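Local atomic coordinates of glycine betaine, L-proline ABC transporter, glycine/betaine/L-proline-binding protein (ProX) (Borrelia burgdorferi, PDB entry 3TMG), a protein that binds glycine betaine (trimethyl glycine) and probably serves as the substrate-binding component of an ABC transporter for such compatible solutes. Residues Leu167-Ile171 and Arg190-Lys194; Asp229-Trp233 and Lys268-Pro272. One frame throughout, in Å; residues are numbered along the deposited sequence.

Contact 1 of 2, residues Leu167-Ile171 and Arg190-Lys194; sequences LDSSI and RYDIK
Tyr-191 gives up 85 Å² to this contact, about a third of the 254 Å² buried in all, and the geometry is best built from it. It is the first residue to leave helical angles after helix 187-190 (phi/psi -114/158), so the chain straightens through Asp-192 into the strand that starts at Ile-193 (-134/165). The facing segment, 167-171, is regular alpha helix, marked by Ile-171 N to Leu-167 O at 3.0 Å, and comes nearest at Asp-168, whose CA lies 8.0 Å from CA of Tyr-191. That spacing leaves the join to side chains. With chi1 m (-52°), the Tyr-191 ring reaches across to the helix, against Leu-167 and Asp-168: its CD2 lies 4.0 Å from Leu-167 CD2, and its OH 3.2 Å from Asp-168 OD1, which sits at the ring edge. The same OD1 forms a salt bridge with Lys-172 one turn on. The arrangement belongs to one lobe of a periplasmic-binding-protein fold, in which helices pack against a central sheet; here helix 160-172 packs on Tyr-191, just after helix 187-190, and on Ile-193 at the start of strand 193-195, an antiparallel neighbour of strand 88-105. Leu-167 and Ile-171, one helical turn apart and each covered over 44 Å², both point CA-to-CB toward segment 190-194. Ile-171, in the mt rotamer (-78°, 169°), sets CD1 3.9 Å from Tyr-191 CB and equally 3.9 Å from Ile-193 CG2, bridging the two residues. Leu-167, tp (177°, 63°), brings CD1 to 4.1 Å from Ile-193 CG2. Leu-181 of strand 179-183 touches both Leu-167 and Ile-193.

Contact 2 of 2, residues Asp229-Trp233 and Lys268-Pro272; sequences DHFYW and KTWVP
Helical angles end at His-230, and Phe-231 (phi/psi -60/126) starts an extended run to Trp-233; opposite, Lys-268 to Val-271 form a type I beta turn closed by Val-271 N to Lys-268 O at 3.2 Å. CA of His-230 and CA of Trp-270 are just 4.7 Å apart. Aromatic contacts dominate, with Trp-270 (chi1 -53°, chi2 -27°) burying 122 Å² of the 262 Å². The edge of Phe-231 (chi1 t) meets the face of the Trp-270 six-membered ring in a T-shaped stack, centroids 4.9 Å apart and planes at 80°, Phe-231 CE1 lying 3.7 Å from Trp-270 CH2. Phe-231 CA makes a CH-pi contact 3.9 Å from the centroid of the Trp-270 five-membered ring. The polar link is weak: Trp-270 NE1 donates to Tyr-232 O at 3.1 Å and 127°. In van der Waals contact, His-230 CB lies 3.8 Å from Thr-269 O. Leu-35 and Val-34 of helix 26-41 touch Phe-231 and Trp-270, and the Phe-231/Trp-270 pair joins the C-terminal turn to the end of helix 222-230 in one lobe of the periplasmic-binding-protein fold.

Contacts 1 and 2 lie on opposite sides of the chain's centre, their own centres 35 Å apart and their nearest atoms about 15 Å apart, so they do not touch. Along the sequence they are in series, 167-171/190-194 closing before 229-233/268-272 opens. The bound trimethyl glycine lies about 13 Å from the side chain of Ile-193 in contact 1 and about 12 Å from that of Trp-233 in contact 2; neither contact supplies a pocket residue. This placement matches the two-lobed architecture of periplasmic binding proteins, with ligand held in the cleft between the lobes. The long strand 88-105 is a shared neighbour: Val-103 touches Ile-193, while Asn-94 touches Phe-231.

Contact 1 of 2, residues Leu167-Ile171 and Arg190-Lys194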
ATOM      1  N   LEU A 167     -16.469   7.691   0.919  1.00 21.32           N
ATOM      2  CA  LEU A 167     -16.306   7.998   2.359  1.00 21.83           C
ATOM      3  C   LEU A 167     -16.493   9.504   2.664  1.00 23.32           C
ATOM      4  O   LEU A 167     -17.217   9.872   3.599  1.00 23.07           O
ATOM      5  CB  LEU A 167     -14.907   7.506   2.864  1.00 19.43           C
ATOM      6  CG  LEU A 167     -14.525   7.792   4.337  1.00 19.50           C
ATOM      7  CD1 LEU A 167     -15.462   7.083   5.288  1.00 19.64           C
ATOM      8  CD2 LEU A 167     -13.091   7.314   4.607  1.00 17.52           C
ATOM      9  N   ASP A 168     -15.812  10.348   1.885  1.00 24.62           N
ATOM     10  CA  ASP A 168     -15.910  11.814   2.034  1.00 28.89           C
ATOM     11  C   ASP A 168     -17.383  12.245   1.902  1.00 30.44           C
ATOM     12  O   ASP A 168     -17.897  12.982   2.735  1.00 31.64           O
ATOM     13  CB  ASP A 168     -15.041  12.523   0.985  1.00 30.82           C
ATOM     14  CG  ASP A 168     -14.876  14.033   1.259  1.00 36.22           C
ATOM     15  OD1 ASP A 168     -14.955  14.484   2.416  1.00 37.85           O
ATOM     16  OD2 ASP A 168     -14.649  14.788   0.297  1.00 40.24           O
ATOM     17  N   SER A 169     -18.059  11.721   0.882  1.00 31.64           N
ATOM     18  CA  SER A 169     -19.462  12.052   0.599  1.00 34.63           C
ATOM     19  C   SER A 169     -20.430  11.644   1.689  1.00 34.91           C
ATOM     20  O   SER A 169     -21.294  12.445   2.089  1.00 36.19           O
ATOM     21  CB  SER A 169     -19.916  11.397  -0.714  1.00 36.49           C
ATOM     22  OG  SER A 169     -19.298  12.018  -1.815  1.00 39.01           O
ATOM     23  N   SER A 170     -20.324  10.393   2.122  1.00 32.94           N
ATOM     24  CA  SER A 170     -21.140   9.861   3.203  1.00 33.49           C
ATOM     25  C   SER A 170     -20.981  10.639   4.492  1.00 33.77           C
ATOM     26  O   SER A 170     -21.990  10.931   5.173  1.00 35.83           O
ATOM     27  CB  SER A 170     -20.814   8.400   3.448  1.00 32.45           C
ATOM     28  OG  SER A 170     -21.382   7.605   2.428  1.00 33.62           O
ATOM     29  N   ILE A 171     -19.738  10.982   4.834  1.00 31.80           N
ATOM     30  CA  ILE A 171     -19.488  11.689   6.098  1.00 32.64           C
ATOM     31  C   ILE A 171     -20.092  13.100   6.074  1.00 35.10           C
ATOM     32  O   ILE A 171     -20.711  13.518   7.039  1.00 35.68           O
ATOM     33  CB  ILE A 171     -18.004  11.725   6.464  1.00 30.34           C
ATOM     34  CG1 ILE A 171     -17.609  10.364   7.047  1.00 28.77           C
ATOM     35  CG2 ILE A 171     -17.681  12.864   7.455  1.00 30.44           C
ATOM     36  CD1 ILE A 171     -16.117  10.200   7.187  1.00 28.21           C
ATOM     37  N   ARG A 190      -7.787  13.123   8.613  1.00 19.79           N
ATOM     38  CA  ARG A 190      -8.653  14.070   7.942  1.00 20.39           C
ATOM     39  C   ARG A 190     -10.112  13.825   8.346  1.00 20.92           C
ATOM     40  O   ARG A 190     -10.907  14.753   8.437  1.00 20.54           O
ATOM     41  CB  ARG A 190      -8.492  13.969   6.406  1.00 19.97           C
ATOM     42  CG  ARG A 190      -9.101  15.157   5.670  1.00 21.89           C
ATOM     43  CD  ARG A 190      -8.888  15.119   4.155  1.00 21.72           C
ATOM     44  NE  ARG A 190      -7.482  15.128   3.721  1.00 21.11           N
ATOM     45  CZ  ARG A 190      -7.129  14.935   2.446  1.00 20.44           C
ATOM     46  NH1 ARG A 190      -8.074  14.731   1.536  1.00 19.98           N
ATOM     47  NH2 ARG A 190      -5.854  14.938   2.069  1.00 19.97           N
ATOM     48  N   TYR A 191     -10.466  12.551   8.534  1.00 20.32           N
ATOM     49  CA  TYR A 191     -11.824  12.162   8.945  1.00 21.50           C
ATOM     50  C   TYR A 191     -11.827  11.552  10.343  1.00 21.69           C
ATOM     51  O   TYR A 191     -10.809  11.088  10.793  1.00 21.01           O
ATOM     52  CB  TYR A 191     -12.427  11.159   7.961  1.00 21.65           C
ATOM     53  CG  TYR A 191     -12.350  11.626   6.533  1.00 22.96           C
ATOM     54  CD1 TYR A 191     -13.073  12.771   6.106  1.00 24.96           C
ATOM     55  CD2 TYR A 191     -11.600  10.929   5.597  1.00 22.37           C
ATOM     56  CE1 TYR A 191     -13.012  13.193   4.786  1.00 26.31           C
ATOM     57  CE2 TYR A 191     -11.539  11.348   4.278  1.00 23.78           C
ATOM     58  CZ  TYR A 191     -12.223  12.488   3.891  1.00 25.43           C
ATOM     59  OH  TYR A 191     -12.163  12.903   2.579  1.00 27.74           O
ATOM     60  N   ASP A 192     -12.989  11.570  11.001  1.00 23.02           N
ATOM     61  CA  ASP A 192     -13.196  10.906  12.261  1.00 23.26           C
ATOM     62  C   ASP A 192     -13.791   9.538  11.936  1.00 22.07           C
ATOM     63  O   ASP A 192     -14.999   9.391  11.786  1.00 22.45           O
ATOM     64  CB  ASP A 192     -14.114  11.753  13.151  1.00 27.33           C
ATOM     65  CG  ASP A 192     -14.215  11.220  14.536  1.00 28.97           C
ATOM     66  OD1 ASP A 192     -13.523  10.235  14.859  1.00 29.37           O
ATOM     67  OD2 ASP A 192     -14.994  11.783  15.316  1.00 33.55           O
ATOM     68  N   ILE A 193     -12.912   8.538  11.825  1.00 19.45           N
ATOM     69  CA  ILE A 193     -13.276   7.205  11.404  1.00 18.41           C
ATOM     70  C   ILE A 193     -12.622   6.175  12.348  1.00 18.21           C
ATOM     71  O   ILE A 193     -11.671   6.507  13.044  1.00 18.32           O
ATOM     72  CB  ILE A 193     -12.803   6.937   9.952  1.00 17.24           C
ATOM     73  CG1 ILE A 193     -11.318   7.344   9.744  1.00 15.91           C
ATOM     74  CG2 ILE A 193     -13.719   7.668   8.969  1.00 17.44           C
ATOM     75  CD1 ILE A 193     -10.716   6.847   8.420  1.00 14.99           C
ATOM     76  N   LYS A 194     -13.085   4.926  12.318  1.00 17.36           N
ATOM     77  CA  LYS A 194     -12.587   3.920  13.261  1.00 17.10           C
ATOM     78  C   LYS A 194     -12.576   2.558  12.582  1.00 16.30           C
ATOM     79  O   LYS A 194     -13.422   2.276  11.724  1.00 15.92           O
ATOM     80  CB  LYS A 194     -13.437   3.875  14.550  1.00 18.42           C
ATOM     81  CG  LYS A 194     -14.924   3.541  14.305  1.00 20.07           C
ATOM     82  CD  LYS A 194     -15.744   3.617  15.596  1.00 21.91           C
ATOM     83  CE  LYS A 194     -17.206   3.313  15.372  1.00 22.72           C
ATOM     84  NZ  LYS A 194     -17.968   3.550  16.635  1.00 24.64           N
TER

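Contact 2 of 2, residues Asp229-Trp233 and Lys268-Pro272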
ATOM      1  N   ASP A 229      17.512  -3.151  -0.597  1.00 18.19           N
ATOM      2  CA  ASP A 229      17.787  -3.788   0.700  1.00 19.15           C
ATOM      3  C   ASP A 229      17.809  -2.767   1.858  1.00 19.02           C
ATOM      4  O   ASP A 229      17.524  -3.127   3.004  1.00 20.56           O
ATOM      5  CB  ASP A 229      19.126  -4.541   0.592  1.00 20.39           C
ATOM      6  CG  ASP A 229      19.343  -5.554   1.714  1.00 21.28           C
ATOM      7  OD1 ASP A 229      18.391  -6.139   2.277  1.00 20.99           O
ATOM      8  OD2 ASP A 229      20.507  -5.757   2.034  1.00 22.70           O
ATOM      9  N   HIS A 230      18.100  -1.498   1.567  1.00 18.71           N
ATOM     10  CA  HIS A 230      18.226  -0.466   2.590  1.00 18.23           C
ATOM     11  C   HIS A 230      17.075   0.492   2.692  1.00 16.81           C
ATOM     12  O   HIS A 230      16.971   1.213   3.674  1.00 16.87           O
ATOM     13  CB  HIS A 230      19.558   0.323   2.423  1.00 19.43           C
ATOM     14  CG  HIS A 230      20.789  -0.491   2.764  1.00 21.10           C
ATOM     15  ND1 HIS A 230      21.327  -1.384   1.906  1.00 21.60           N
ATOM     16  CD2 HIS A 230      21.587  -0.515   3.919  1.00 21.92           C
ATOM     17  CE1 HIS A 230      22.417  -1.950   2.493  1.00 23.43           C
ATOM     18  NE2 HIS A 230      22.561  -1.413   3.714  1.00 23.40           N
ATOM     19  N   PHE A 231      16.168   0.512   1.712  1.00 16.14           N
ATOM     20  CA  PHE A 231      15.021   1.420   1.753  1.00 14.87           C
ATOM     21  C   PHE A 231      14.156   1.134   3.004  1.00 14.59           C
ATOM     22  O   PHE A 231      13.683   0.021   3.181  1.00 14.90           O
ATOM     23  CB  PHE A 231      14.182   1.243   0.493  1.00 14.21           C
ATOM     24  CG  PHE A 231      12.875   1.995   0.522  1.00 13.31           C
ATOM     25  CD1 PHE A 231      12.871   3.375   0.616  1.00 13.31           C
ATOM     26  CD2 PHE A 231      11.657   1.310   0.461  1.00 12.62           C
ATOM     27  CE1 PHE A 231      11.652   4.070   0.645  1.00 13.01           C
ATOM     28  CE2 PHE A 231      10.421   2.000   0.491  1.00 12.06           C
ATOM     29  CZ  PHE A 231      10.427   3.367   0.583  1.00 12.00           C
ATOM     30  N   TYR A 232      13.905   2.160   3.804  1.00 14.18           N
ATOM     31  CA  TYR A 232      13.093   2.007   5.010  1.00 14.02           C
ATOM     32  C   TYR A 232      12.559   3.385   5.355  1.00 13.71           C
ATOM     33  O   TYR A 232      13.305   4.382   5.296  1.00 13.68           O
ATOM     34  CB  TYR A 232      13.942   1.472   6.207  1.00 14.70           C
ATOM     35  CG  TYR A 232      13.056   1.133   7.372  1.00 14.65           C
ATOM     36  CD1 TYR A 232      12.697   2.116   8.326  1.00 14.72           C
ATOM     37  CD2 TYR A 232      12.485  -0.137   7.456  1.00 14.53           C
ATOM     38  CE1 TYR A 232      11.829   1.797   9.375  1.00 14.85           C
ATOM     39  CE2 TYR A 232      11.625  -0.473   8.465  1.00 14.61           C
ATOM     40  CZ  TYR A 232      11.305   0.485   9.420  1.00 14.97           C
ATOM     41  OH  TYR A 232      10.423   0.077  10.378  1.00 15.59           O
ATOM     42  N   TRP A 233      11.290   3.461   5.719  1.00 13.11           N
ATOM     43  CA  TRP A 233      10.797   4.733   6.252  1.00 13.93           C
ATOM     44  C   TRP A 233       9.615   4.556   7.174  1.00 14.39           C
ATOM     45  O   TRP A 233       9.139   3.420   7.363  1.00 14.04           O
ATOM     46  CB  TRP A 233      10.511   5.719   5.104  1.00 13.39           C
ATOM     47  CG  TRP A 233       9.434   5.311   4.119  1.00 12.91           C
ATOM     48  CD1 TRP A 233       8.749   4.096   4.006  1.00 12.42           C
ATOM     49  CD2 TRP A 233       8.868   6.176   3.087  1.00 12.76           C
ATOM     50  NE1 TRP A 233       7.833   4.159   2.971  1.00 12.33           N
ATOM     51  CE2 TRP A 233       7.842   5.404   2.407  1.00 12.17           C
ATOM     52  CE3 TRP A 233       9.122   7.497   2.676  1.00 13.88           C
ATOM     53  CZ2 TRP A 233       7.082   5.939   1.365  1.00 12.32           C
ATOM     54  CZ3 TRP A 233       8.367   8.029   1.623  1.00 13.45           C
ATOM     55  CH2 TRP A 233       7.375   7.261   0.977  1.00 13.07           C
ATOM     56  N   LYS A 268      20.324   9.268   2.026  1.00 25.44           N
ATOM     57  CA  LYS A 268      21.702   8.817   2.086  1.00 26.47           C
ATOM     58  C   LYS A 268      21.866   7.436   2.687  1.00 25.26           C
ATOM     59  O   LYS A 268      22.681   6.661   2.215  1.00 25.76           O
ATOM     60  CB  LYS A 268      22.592   9.822   2.830  1.00 28.67           C
ATOM     61  CG  LYS A 268      23.026  11.003   1.985  1.00 30.35           C
ATOM     62  CD  LYS A 268      24.096  11.760   2.760  1.00 33.50           C
ATOM     63  CE  LYS A 268      24.250  13.153   2.196  1.00 35.44           C
ATOM     64  NZ  LYS A 268      25.126  13.928   3.122  1.00 36.62           N
ATOM     65  N   THR A 269      21.110   7.134   3.726  1.00 24.35           N
ATOM     66  CA  THR A 269      21.202   5.815   4.340  1.00 24.60           C
ATOM     67  C   THR A 269      20.791   4.671   3.415  1.00 23.15           C
ATOM     68  O   THR A 269      21.094   3.507   3.690  1.00 23.70           O
ATOM     69  CB  THR A 269      20.437   5.698   5.691  1.00 24.36           C
ATOM     70  OG1 THR A 269      19.021   5.646   5.474  1.00 23.11           O
ATOM     71  CG2 THR A 269      20.822   6.832   6.652  1.00 25.66           C
ATOM     72  N   TRP A 270      20.108   4.983   2.312  1.00 21.58           N
ATOM     73  CA  TRP A 270      19.609   3.900   1.475  1.00 20.47           C
ATOM     74  C   TRP A 270      20.570   3.533   0.385  1.00 21.33           C
ATOM     75  O   TRP A 270      20.328   2.554  -0.358  1.00 20.97           O
ATOM     76  CB  TRP A 270      18.256   4.239   0.852  1.00 18.60           C
ATOM     77  CG  TRP A 270      17.166   4.680   1.825  1.00 17.52           C
ATOM     78  CD1 TRP A 270      17.000   4.361   3.177  1.00 17.42           C
ATOM     79  CD2 TRP A 270      16.022   5.507   1.468  1.00 16.65           C
ATOM     80  NE1 TRP A 270      15.841   4.956   3.675  1.00 16.62           N
ATOM     81  CE2 TRP A 270      15.229   5.673   2.674  1.00 16.27           C
ATOM     82  CE3 TRP A 270      15.597   6.140   0.264  1.00 16.04           C
ATOM     83  CZ2 TRP A 270      14.068   6.445   2.679  1.00 15.61           C
ATOM     84  CZ3 TRP A 270      14.416   6.873   0.286  1.00 15.38           C
ATOM     85  CH2 TRP A 270      13.667   7.018   1.460  1.00 15.15           C
ATOM     86  N   VAL A 271      21.632   4.338   0.234  1.00 22.68           N
ATOM     87  CA  VAL A 271      22.468   4.228  -0.969  1.00 23.75           C
ATOM     88  C   VAL A 271      23.901   3.803  -0.615  1.00 25.90           C
ATOM     89  O   VAL A 271      24.377   4.096   0.491  1.00 26.52           O
ATOM     90  CB  VAL A 271      22.449   5.508  -1.885  1.00 23.91           C
ATOM     91  CG1 VAL A 271      21.037   5.927  -2.273  1.00 22.38           C
ATOM     92  CG2 VAL A 271      23.249   6.692  -1.309  1.00 24.83           C
ATOM     93  N   PRO A 272      24.600   3.127  -1.553  1.00 27.16           N
ATOM     94  CA  PRO A 272      25.988   2.748  -1.258  1.00 29.51           C
ATOM     95  C   PRO A 272      26.855   3.980  -0.999  1.00 31.37           C
ATOM     96  O   PRO A 272      26.595   5.066  -1.538  1.00 30.51           O
ATOM     97  CB  PRO A 272      26.437   2.034  -2.561  1.00 29.87           C
ATOM     98  CG  PRO A 272      25.156   1.503  -3.135  1.00 27.77           C
ATOM     99  CD  PRO A 272      24.170   2.604  -2.863  1.00 26.57           C
TER